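ABC transporter substrate-binding protein-branched chain amino acid transport (PDB 4GNR) binds branched-chain amino acids such as isoleucine at the cell surface and probably hands them to a membrane ABC transporter for uptake. Local coordinates at residues I10-E15 with K29-A34; G42-K47 with L292-A297; S134-E139 with N247-S252; Q215-G218 with P224-G227. All blocks are in the same frame, centred on the assembly; numbering follows the deposited sequence. Where two conformers were deposited one is given.

Contact 1: I10-E15 with K29-A34; sequences IGFNFE and KGAQLA
Phe12 of strand 7-14 lays the far end of its ring against the methyl of Ala31 on helix 21-40, with CZ 3.6 Å from CB. The neighbouring ring atoms CE1 and CE2 lie only slightly farther from that methyl, which approaches the outer end of the ring obliquely. Phe12 holds CG anti to its carbonyl carbon (chi1 -62°), and from there the ring points at the helix; the axes of strand 10-14 and helix 29-34 come within 10.6 Å and run nearly antiparallel at 165°. Two residues on, Phe14 points the same way and brings the edge of its ring to the same methyl, CE2 lying 4.1 Å from Ala31 CB. One small residue thus serves two large ones: alanine suits a helix face pressed towards a sheet because its methyl fits where both rings converge. Gln32 adds a polar fringe. Its chain bends at chi2 and carries OE1 to 3.7 Å from Phe12 CE2, the amide plane turned 54° from the ring, while NE2 is hydrogen-bonded to Asp36 one turn later. This is the first half of a beta-alpha-beta unit completed by strand 48-55, whose Val51 also packs on Phe12. Across the strand-helix interface the chemistry is almost wholly apolar, consistent with a hydrophobic layer between sheet and helix in which burial and shape, rather than paired polar groups, hold the two together.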
loop_
_atom_site.group_PDB
_atom_site.type_symbol
_atom_site.label_atom_id
_atom_site.label_comp_id
_atom_site.label_asym_id
_atom_site.label_seq_id
_atom_site.Cartn_x
_atom_site.Cartn_y
_atom_site.Cartn_z
ATOM N N ILE A 10 12.353 -3.655 -17.773
ATOM C CA ILE A 10 11.836 -3.217 -16.468
ATOM C C ILE A 10 11.493 -4.439 -15.612
ATOM O O ILE A 10 10.731 -5.319 -16.064
ATOM C CB ILE A 10 10.562 -2.334 -16.613
ATOM C CG1 ILE A 10 10.879 -1.091 -17.453
ATOM C CG2 ILE A 10 10.008 -1.955 -15.212
ATOM C CD1 ILE A 10 11.985 -0.249 -16.886
ATOM N N GLY A 11 12.047 -4.512 -14.391
ATOM C CA GLY A 11 11.717 -5.633 -13.532
ATOM C C GLY A 11 10.547 -5.311 -12.614
ATOM O O GLY A 11 10.377 -4.158 -12.212
ATOM N N PHE A 12 9.752 -6.333 -12.332
ATOM C CA PHE A 12 8.754 -6.277 -11.279
ATOM C C PHE A 12 9.273 -7.206 -10.153
ATOM O O PHE A 12 9.722 -8.336 -10.434
ATOM C CB PHE A 12 7.359 -6.767 -11.652
ATOM C CG PHE A 12 6.631 -6.021 -12.750
ATOM C CD1 PHE A 12 7.025 -4.783 -13.217
ATOM C CD2 PHE A 12 5.450 -6.570 -13.241
ATOM C CE1 PHE A 12 6.287 -4.134 -14.197
ATOM C CE2 PHE A 12 4.696 -5.922 -14.192
ATOM C CZ PHE A 12 5.121 -4.703 -14.689
ATOM N N ASN A 13 9.161 -6.747 -8.912
ATOM C CA ASN A 13 9.549 -7.545 -7.726
ATOM C C ASN A 13 8.346 -7.454 -6.779
ATOM O O ASN A 13 8.266 -6.522 -5.981
ATOM C CB ASN A 13 10.804 -6.967 -7.102
ATOM C CG ASN A 13 11.295 -7.749 -5.905
ATOM O OD1 ASN A 13 10.609 -8.639 -5.403
ATOM N ND2 ASN A 13 12.499 -7.415 -5.427
ATOM N N PHE A 14 7.395 -8.375 -6.937
ATOM C CA PHE A 14 6.138 -8.278 -6.216
ATOM C C PHE A 14 5.818 -9.513 -5.394
ATOM O O PHE A 14 6.172 -10.645 -5.742
ATOM C CB PHE A 14 4.946 -8.010 -7.173
ATOM C CG PHE A 14 4.942 -6.649 -7.829
ATOM C CD1 PHE A 14 5.022 -5.473 -7.075
ATOM C CD2 PHE A 14 4.698 -6.533 -9.205
ATOM C CE1 PHE A 14 4.929 -4.219 -7.702
ATOM C CE2 PHE A 14 4.600 -5.299 -9.806
ATOM C CZ PHE A 14 4.717 -4.137 -9.062
ATOM N N GLU A 15 5.044 -9.270 -4.340
ATOM C CA GLU A 15 4.516 -10.290 -3.419
ATOM C C GLU A 15 3.309 -10.945 -4.137
ATOM O O GLU A 15 2.152 -10.597 -3.896
ATOM C CB GLU A 15 4.065 -9.641 -2.130
ATOM C CG GLU A 15 5.154 -8.915 -1.276
ATOM C CD GLU A 15 5.529 -7.480 -1.648
ATOM O OE1 GLU A 15 5.438 -7.090 -2.829
ATOM O OE2 GLU A 15 5.974 -6.762 -0.727
ATOM N N LYS A 29 -0.959 -6.570 -11.456
ATOM C CA LYS A 29 -2.029 -6.288 -12.433
ATOM C C LYS A 29 -2.036 -4.825 -12.860
ATOM O O LYS A 29 -2.197 -4.519 -14.055
ATOM C CB LYS A 29 -3.393 -6.713 -11.893
ATOM C CG LYS A 29 -3.563 -8.241 -11.857
ATOM C CD LYS A 29 -4.891 -8.678 -11.244
ATOM C CE LYS A 29 -4.977 -10.192 -11.063
ATOM N NZ LYS A 29 -6.145 -10.588 -10.242
ATOM N N GLY A 30 -1.921 -3.907 -11.901
ATOM C CA GLY A 30 -1.927 -2.489 -12.277
ATOM C C GLY A 30 -0.694 -2.102 -13.113
ATOM O O GLY A 30 -0.800 -1.360 -14.096
ATOM N N ALA A 31 0.474 -2.598 -12.695
ATOM C CA ALA A 31 1.717 -2.316 -13.410
ATOM C C ALA A 31 1.685 -2.897 -14.826
ATOM O O ALA A 31 2.089 -2.245 -15.785
ATOM C CB ALA A 31 2.902 -2.850 -12.612
ATOM N N GLN A 32 1.224 -4.136 -14.941
ATOM C CA GLN A 32 1.185 -4.772 -16.266
ATOM C C GLN A 32 0.200 -4.050 -17.197
ATOM O O GLN A 32 0.447 -3.948 -18.404
ATOM C CB GLN A 32 0.843 -6.257 -16.155
ATOM C CG GLN A 32 0.999 -6.983 -17.494
ATOM C CD GLN A 32 2.445 -7.061 -17.964
ATOM O OE1 GLN A 32 3.310 -7.561 -17.241
ATOM N NE2 GLN A 32 2.705 -6.625 -19.188
ATOM N N LEU A 33 -0.926 -3.572 -16.645
ATOM C CA LEU A 33 -1.890 -2.815 -17.454
ATOM C C LEU A 33 -1.197 -1.570 -18.033
ATOM O O LEU A 33 -1.345 -1.259 -19.219
ATOM C CB LEU A 33 -3.097 -2.429 -16.621
ATOM C CG LEU A 33 -4.177 -1.609 -17.324
ATOM C CD1 LEU A 33 -4.776 -2.388 -18.489
ATOM C CD2 LEU A 33 -5.225 -1.150 -16.322
ATOM N N ALA A 34 -0.464 -0.841 -17.195
ATOM C CA ALA A 34 0.252 0.343 -17.663
ATOM C C ALA A 34 1.253 -0.038 -18.766
ATOM O O ALA A 34 1.335 0.645 -19.791
ATOM C CB ALA A 34 0.947 1.035 -16.509
#

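Contact 2: G42-K47 with L292-A297; sequences GGIDGK and LVANAA
Ile44 presses its branched side chain onto the last turns of helix 281-297, and nearly all the close packing of this contact is its own. Ile44 CG2 sits 3.6 Å from Ala294 O, and Ile44 CD1 comes within 3.7 Å of the same oxygen. Ile44 CG1 meets the Ala294 methyl, CB, at 3.9 Å. CG1 is anti to the carbonyl carbon (chi1 -67°) and CG2 anti to the backbone N, so the two branches spread over Ala294 and Ala297; Ile44 CG2 approaches Ala297 CB to 4.3 Å. Alanines at 294 and 297, one turn apart, keep this helix surface low enough for a beta-branched residue to settle between them. Towards solvent the fit slackens: exposed Asp45 brings OD2 no nearer than 3.8 Å to Ala297 O, and its carboxylate is held instead by a hydrogen bond from Gly299 N, two residues after Ala297. The loop owes its shape to a type I' turn from Ile44 to Lys47, closed by backbone bonds in both directions between those two residues; both central residues, Asp45 and Gly46, have positive phi, which glycine adopts readily. Gly42, at the Schellman motif ending helix 21-40, does likewise. Ile8 of strand 7-14 also touches Ile44. The chemistry implies a division of labour, one aliphatic residue providing the apolar hold while a carboxylate at the margin binds the backbone that follows Ala297.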
loop_
_atom_site.group_PDB
_atom_site.type_symbol
_atom_site.label_atom_id
_atom_site.label_comp_id
_atom_site.label_asym_id
_atom_site.label_seq_id
_atom_site.Cartn_x
_atom_site.Cartn_y
_atom_site.Cartn_z
ATOM N N GLY A 42 3.184 2.627 -28.617
ATOM C CA GLY A 42 4.497 2.802 -29.261
ATOM C C GLY A 42 5.725 2.672 -28.383
ATOM O O GLY A 42 6.845 2.848 -28.854
ATOM N N GLY A 43 5.512 2.378 -27.101
ATOM C CA GLY A 43 6.637 2.224 -26.186
ATOM C C GLY A 43 7.240 3.530 -25.703
ATOM O O GLY A 43 6.574 4.552 -25.670
ATOM N N ILE A 44 8.505 3.513 -25.336
ATOM C CA ILE A 44 9.160 4.737 -24.883
ATOM C C ILE A 44 10.321 4.924 -25.832
ATOM O O ILE A 44 11.098 4.019 -26.102
ATOM C CB ILE A 44 9.551 4.702 -23.429
ATOM C CG1 ILE A 44 8.285 4.681 -22.558
ATOM C CG2 ILE A 44 10.367 5.937 -23.071
ATOM C CD1 ILE A 44 7.408 5.951 -22.619
ATOM N N ASP A 45 10.378 6.122 -26.368
ATOM C CA ASP A 45 11.394 6.500 -27.374
ATOM C C ASP A 45 11.345 5.446 -28.504
ATOM O O ASP A 45 12.366 5.063 -29.094
ATOM C CB ASP A 45 12.817 6.607 -26.809
ATOM C CG ASP A 45 13.014 7.802 -25.922
ATOM O OD1 ASP A 45 12.320 8.832 -26.114
ATOM O OD2 ASP A 45 13.921 7.733 -25.072
ATOM N N GLY A 46 10.134 4.984 -28.806
ATOM C CA GLY A 46 9.907 3.971 -29.849
ATOM C C GLY A 46 10.333 2.550 -29.501
ATOM O O GLY A 46 10.265 1.646 -30.344
ATOM N N LYS A 47 10.735 2.336 -28.248
ATOM C CA LYS A 47 11.186 1.035 -27.775
ATOM C C LYS A 47 10.138 0.364 -26.906
ATOM O O LYS A 47 9.589 0.965 -25.987
ATOM C CB LYS A 47 12.440 1.213 -26.916
ATOM C CG LYS A 47 13.545 1.963 -27.625
ATOM C CD LYS A 47 14.609 2.388 -26.634
ATOM C CE LYS A 47 15.631 3.309 -27.256
ATOM N NZ LYS A 47 16.550 3.811 -26.202
ATOM N N LEU A 292 5.493 6.740 -14.067
ATOM C CA LEU A 292 6.586 7.581 -13.571
ATOM C C LEU A 292 7.928 7.097 -14.149
ATOM O O LEU A 292 8.764 7.906 -14.592
ATOM C CB LEU A 292 6.630 7.546 -12.035
ATOM C CG LEU A 292 5.555 8.407 -11.360
ATOM C CD1 LEU A 292 5.319 7.987 -9.932
ATOM C CD2 LEU A 292 5.952 9.887 -11.428
ATOM N N VAL A 293 8.152 5.792 -14.111
ATOM C CA VAL A 293 9.392 5.193 -14.647
ATOM C C VAL A 293 9.470 5.382 -16.164
ATOM O O VAL A 293 10.528 5.754 -16.686
ATOM C CB VAL A 293 9.504 3.723 -14.259
ATOM C CG1 VAL A 293 10.629 3.023 -15.017
ATOM C CG2 VAL A 293 9.687 3.582 -12.735
ATOM N N ALA A 294 8.374 5.102 -16.879
ATOM C CA ALA A 294 8.368 5.219 -18.334
ATOM C C ALA A 294 8.661 6.656 -18.761
ATOM O O ALA A 294 9.428 6.887 -19.697
ATOM C CB ALA A 294 7.051 4.726 -18.879
ATOM N N ASN A 295 8.064 7.627 -18.082
ATOM C CA ASN A 295 8.325 9.010 -18.404
ATOM C C ASN A 295 9.803 9.343 -18.146
ATOM O O ASN A 295 10.435 10.036 -18.945
ATOM C CB ASN A 295 7.410 9.937 -17.599
ATOM C CG ASN A 295 5.983 9.905 -18.063
ATOM O OD1 ASN A 295 5.643 9.360 -19.115
ATOM N ND2 ASN A 295 5.124 10.482 -17.261
ATOM N N ALA A 296 10.330 8.870 -17.019
ATOM C CA ALA A 296 11.729 9.106 -16.647
ATOM C C ALA A 296 12.710 8.453 -17.618
ATOM O O ALA A 296 13.839 8.902 -17.760
ATOM C CB ALA A 296 11.977 8.642 -15.228
ATOM N N ALA A 297 12.274 7.392 -18.270
ATOM C CA ALA A 297 13.100 6.668 -19.243
ATOM C C ALA A 297 13.224 7.397 -20.588
ATOM O O ALA A 297 14.107 7.080 -21.377
ATOM C CB ALA A 297 12.599 5.271 -19.446
#

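Contact 3: S134-E139 with N247-S252; sequences SNYVSE and NIYFIS
Tyr136 of helix 126-139 reaches strand 248-252 through the outer end of its side chain, where it meets Tyr249. Its CB leaves the helix in the direction of the strand, and CG stands anti to the backbone N (chi1 -168°), which extends the ring away from its own helix. CB, CG and the CD atoms only bridge the gap, making no close approach to the strand. Contact begins at CE1, which lies 3.8 Å from Tyr249 CD2, and CZ follows at 4.1 Å from that same atom. At the tip, the hydroxyl OH approaches the partner ring obliquely, 3.6 Å from Tyr249 CD2 and 3.7 Å from its CE2. The two side chains cross at about a right angle, yet their ring planes are inclined by 44° and their centroids are 5.8 Å apart, so the pair is an oblique aromatic contact. In the fold, this joins a helix to the central mixed sheet of one lobe of the periplasmic binding protein architecture; strand 248-252 lies there between strand 225-227, parallel to it, and strand 335-341, antiparallel. At the start of the strand Asn247 and Ile248 both face Met340, forming a G1 bulge. Tyrosine suits position 136 because its ring bridges to Tyr249 and Met337 while its hydroxyl is hydrogen-bonded to Glu349 on strand 344-351. Thr339 touches Tyr249. One helical turn is tied internally by Ser138, whose OG donates to Ser134 O at 2.8 Å, while the backbone N of Ser138 reaches that oxygen from the opposite face of the carbonyl plane.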
loop_
_atom_site.group_PDB
_atom_site.type_symbol
_atom_site.label_atom_id
_atom_site.label_comp_id
_atom_site.label_asym_id
_atom_site.label_seq_id
_atom_site.Cartn_x
_atom_site.Cartn_y
_atom_site.Cartn_z
ATOM N N SER A 134 -5.911 8.777 14.479
ATOM C CA SER A 134 -6.213 9.465 15.752
ATOM C C SER A 134 -7.237 10.594 15.560
ATOM O O SER A 134 -8.237 10.687 16.283
ATOM C CB SER A 134 -4.953 10.034 16.382
ATOM O OG SER A 134 -5.236 10.655 17.628
ATOM N N ASN A 135 -7.005 11.456 14.572
ATOM C CA ASN A 135 -7.943 12.559 14.335
ATOM C C ASN A 135 -9.345 12.058 13.991
ATOM O O ASN A 135 -10.344 12.589 14.465
ATOM C CB ASN A 135 -7.456 13.449 13.173
ATOM C CG ASN A 135 -6.169 14.208 13.460
ATOM O OD1 ASN A 135 -5.736 14.337 14.607
ATOM N ND2 ASN A 135 -5.568 14.746 12.395
ATOM N N TYR A 136 -9.408 11.039 13.144
ATOM C CA TYR A 136 -10.696 10.528 12.666
ATOM C C TYR A 136 -11.483 9.862 13.796
ATOM O O TYR A 136 -12.686 10.106 13.999
ATOM C CB TYR A 136 -10.487 9.564 11.490
ATOM C CG TYR A 136 -11.765 9.237 10.783
ATOM C CD1 TYR A 136 -12.555 8.151 11.162
ATOM C CD2 TYR A 136 -12.229 10.051 9.764
ATOM C CE1 TYR A 136 -13.755 7.874 10.512
ATOM C CE2 TYR A 136 -13.431 9.785 9.103
ATOM C CZ TYR A 136 -14.197 8.697 9.493
ATOM O OH TYR A 136 -15.398 8.399 8.884
ATOM N N VAL A 137 -10.845 8.971 14.549
ATOM C CA VAL A 137 -11.592 8.318 15.621
ATOM C C VAL A 137 -12.013 9.376 16.662
ATOM O O VAL A 137 -13.108 9.303 17.216
ATOM C CB VAL A 137 -10.857 7.125 16.293
ATOM C CG1 VAL A 137 -10.465 6.067 15.249
ATOM C CG2 VAL A 137 -9.657 7.585 17.123
ATOM N N SER A 138 -11.156 10.362 16.926
ATOM C CA SER A 138 -11.500 11.399 17.915
ATOM C C SER A 138 -12.589 12.365 17.522
ATOM O O SER A 138 -13.544 12.572 18.272
ATOM C CB SER A 138 -10.250 12.232 18.254
ATOM O OG SER A 138 -9.166 11.459 18.781
ATOM N N GLU A 139 -12.467 12.891 16.305
ATOM C CA GLU A 139 -13.373 13.938 15.811
ATOM C C GLU A 139 -14.539 13.515 14.932
ATOM O O GLU A 139 -15.544 14.234 14.850
ATOM C CB GLU A 139 -12.525 15.060 15.147
ATOM C CG GLU A 139 -11.486 15.700 16.149
ATOM C CD GLU A 139 -10.687 16.926 15.643
ATOM O OE1 GLU A 139 -10.915 17.421 14.516
ATOM O OE2 GLU A 139 -9.815 17.415 16.419
ATOM N N ASN A 247 -19.242 -1.454 9.801
ATOM C CA ASN A 247 -18.693 -0.496 10.761
ATOM C C ASN A 247 -17.138 -0.578 10.720
ATOM O O ASN A 247 -16.456 -0.577 11.740
ATOM C CB ASN A 247 -19.261 -0.742 12.144
ATOM C CG ASN A 247 -19.574 0.539 12.889
ATOM O OD1 ASN A 247 -19.566 1.627 12.301
ATOM N ND2 ASN A 247 -19.933 0.417 14.163
ATOM N N ILE A 248 -16.626 -0.661 9.496
ATOM C CA ILE A 248 -15.193 -0.717 9.206
ATOM C C ILE A 248 -14.778 0.608 8.549
ATOM O O ILE A 248 -15.476 1.125 7.680
ATOM C CB ILE A 248 -14.821 -1.885 8.254
ATOM C CG1 ILE A 248 -15.360 -3.231 8.731
ATOM C CG2 ILE A 248 -13.327 -1.945 8.007
ATOM C CD1 ILE A 248 -14.920 -3.669 10.097
ATOM N N TYR A 249 -13.648 1.143 8.986
ATOM C CA TYR A 249 -13.103 2.389 8.447
ATOM C C TYR A 249 -11.635 2.166 8.177
ATOM O O TYR A 249 -10.965 1.546 9.001
ATOM C CB TYR A 249 -13.272 3.532 9.451
ATOM C CG TYR A 249 -14.721 3.787 9.791
ATOM C CD1 TYR A 249 -15.361 3.025 10.769
ATOM C CD2 TYR A 249 -15.449 4.763 9.134
ATOM C CE1 TYR A 249 -16.698 3.205 11.068
ATOM C CE2 TYR A 249 -16.784 4.982 9.435
ATOM C CZ TYR A 249 -17.407 4.201 10.406
ATOM O OH TYR A 249 -18.744 4.397 10.716
ATOM N N PHE A 250 -11.120 2.647 7.052
ATOM C CA PHE A 250 -9.681 2.477 6.796
ATOM C C PHE A 250 -9.161 3.498 5.792
ATOM O O PHE A 250 -9.890 4.042 4.960
ATOM C CB PHE A 250 -9.329 1.044 6.314
ATOM C CG PHE A 250 -10.081 0.602 5.084
ATOM C CD1 PHE A 250 -11.303 -0.040 5.207
ATOM C CD2 PHE A 250 -9.570 0.798 3.806
ATOM C CE1 PHE A 250 -11.999 -0.458 4.098
ATOM C CE2 PHE A 250 -10.270 0.382 2.690
ATOM C CZ PHE A 250 -11.488 -0.246 2.838
ATOM N N ILE A 251 -7.854 3.721 5.872
ATOM C CA ILE A 251 -7.179 4.647 4.993
ATOM C C ILE A 251 -6.923 4.044 3.621
ATOM O O ILE A 251 -6.528 2.879 3.496
ATOM C CB ILE A 251 -5.818 5.070 5.600
ATOM C CG1 ILE A 251 -6.079 5.830 6.893
ATOM C CG2 ILE A 251 -5.014 5.911 4.613
ATOM C CD1 ILE A 251 -4.863 6.342 7.577
ATOM N N SER A 252 -7.146 4.858 2.586
ATOM C CA SER A 252 -6.856 4.461 1.222
ATOM C C SER A 252 -6.241 5.641 0.479
ATOM O O SER A 252 -6.435 6.793 0.812
ATOM C CB SER A 252 -8.101 3.993 0.490
ATOM O OG SER A 252 -7.779 3.535 -0.799
#

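Contact 4: Q215-G218 with P224-G227; sequences QARG and PIVG
Ile225 sets its CD1 over one face of the Arg217 guanidinium, 3.4 Å from the plane and nearer its margin than its centre. The nearest approach is 3.6 Å, between Ile225 CD1 and Arg217 NH1, and CG1 of Ile225 comes within 3.7 Å of Arg217 NH2. The side chains approach from opposite directions, the flat cation lying across the end of an aliphatic one. Ala216 adds a thinner contact, its CB 4.1 Å from Ile225 CD1; the small methyl lets the helix come close to the isoleucine tip. Pro224 stands at the guanidinium edge, where its CA is 4.2 Å from Arg217 NH2. What puts the arginine there is a bend at chi2 (-81°), which folds the chain back from the helix towards the strand, together with three backbone carbonyls. NH1 is hydrogen-bonded to those of Ile221 and Lys223 in the connecting loop, and NH2 to that of Ser246. Arginine suits the place because its planar group can spread over an aliphatic side chain while its N-H groups bind several carbonyls at the rim. These bonds also tie the turn between helix and strand to the end of the helix. The contact lies in the beta-alpha-beta unit of strand 199-201, helix 206-218 and strand 225-227, with Leu189 of helix 186-193 touching Ala216 and Ile248 of strand 248-252 packing beside both Arg217 and Ile225.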
loop_
_atom_site.group_PDB
_atom_site.type_symbol
_atom_site.label_atom_id
_atom_site.label_comp_id
_atom_site.label_asym_id
_atom_site.label_seq_id
_atom_site.Cartn_x
_atom_site.Cartn_y
_atom_site.Cartn_z
ATOM N N GLN A 215 -13.865 -12.561 13.803
ATOM C CA GLN A 215 -14.015 -13.055 15.172
ATOM C C GLN A 215 -14.635 -12.036 16.130
ATOM O O GLN A 215 -15.420 -12.401 17.020
ATOM C CB GLN A 215 -12.689 -13.594 15.678
ATOM C CG GLN A 215 -12.281 -14.857 14.916
ATOM C CD GLN A 215 -10.898 -15.384 15.242
ATOM O OE1 GLN A 215 -10.484 -15.412 16.396
ATOM N NE2 GLN A 215 -10.189 -15.855 14.201
ATOM N N ALA A 216 -14.297 -10.767 15.963
ATOM C CA ALA A 216 -14.848 -9.713 16.822
ATOM C C ALA A 216 -16.350 -9.618 16.625
ATOM O O ALA A 216 -17.132 -9.667 17.584
ATOM C CB ALA A 216 -14.166 -8.364 16.542
ATOM N N ARG A 217 -16.751 -9.483 15.375
ATOM C CA ARG A 217 -18.173 -9.381 15.047
ATOM C C ARG A 217 -18.892 -10.668 15.460
ATOM O O ARG A 217 -20.013 -10.635 15.973
ATOM C CB ARG A 217 -18.289 -9.087 13.558
ATOM C CG ARG A 217 -17.634 -7.761 13.124
ATOM C CD ARG A 217 -18.531 -6.583 13.402
ATOM N NE ARG A 217 -17.934 -5.292 12.973
ATOM C CZ ARG A 217 -17.322 -4.389 13.750
ATOM N NH1 ARG A 217 -17.154 -4.596 15.044
ATOM N NH2 ARG A 217 -16.913 -3.250 13.225
ATOM N N GLY A 218 -18.226 -11.808 15.269
ATOM C CA GLY A 218 -18.816 -13.102 15.639
ATOM C C GLY A 218 -19.142 -13.191 17.123
ATOM O O GLY A 218 -20.112 -13.840 17.520
ATOM N N PRO A 224 -16.932 0.406 15.823
ATOM C CA PRO A 224 -16.022 0.608 14.696
ATOM C C PRO A 224 -14.665 -0.052 14.861
ATOM O O PRO A 224 -14.081 -0.015 15.944
ATOM C CB PRO A 224 -15.867 2.134 14.671
ATOM C CG PRO A 224 -17.207 2.642 15.154
ATOM C CD PRO A 224 -17.560 1.666 16.266
ATOM N N ILE A 225 -14.209 -0.664 13.767
ATOM C CA ILE A 225 -12.850 -1.259 13.645
ATOM C C ILE A 225 -12.181 -0.384 12.570
ATOM O O ILE A 225 -12.719 -0.256 11.466
ATOM C CB ILE A 225 -12.845 -2.736 13.344
ATOM C CG1 ILE A 225 -13.457 -3.478 14.548
ATOM C CG2 ILE A 225 -11.408 -3.221 13.078
ATOM C CD1 ILE A 225 -13.646 -4.956 14.302
ATOM N N VAL A 226 -11.031 0.205 12.907
ATOM C CA VAL A 226 -10.355 1.172 12.053
ATOM C C VAL A 226 -8.947 0.715 11.734
ATOM O O VAL A 226 -8.189 0.329 12.629
ATOM C CB VAL A 226 -10.310 2.534 12.789
ATOM C CG1 VAL A 226 -9.741 3.637 11.883
ATOM C CG2 VAL A 226 -11.690 2.940 13.298
ATOM N N GLY A 227 -8.604 0.776 10.457
ATOM C CA GLY A 227 -7.307 0.325 10.006
ATOM C C GLY A 227 -6.578 1.308 9.127
ATOM O O GLY A 227 -7.094 2.337 8.691
#

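Overall arrangement
The four contacts fall into two pairs on opposite sides of the chain's centre, as expected of a two-lobed binding protein with isoleucine held between lobes. Contacts 1 and 2 have centres 15 Å apart and touch where Ile10 CD1 meets Val293 CG1 at 4.0 Å. Contacts 3 and 4, centres 13 Å apart, share a sheet: Tyr249 N lies 3.0 Å from Ile225 O, a probable hydrogen bond between adjacent strands. Between pairs the centres lie about 30 Å (contacts 1 and 3) to 44 Å (contacts 2 and 4) apart. Contact 1 approaches the ligand, the Phe14 side chain being about 9 Å from isoleucine, and Glu15 is hydrogen-bonded to pocket residues Ala83 and Thr84.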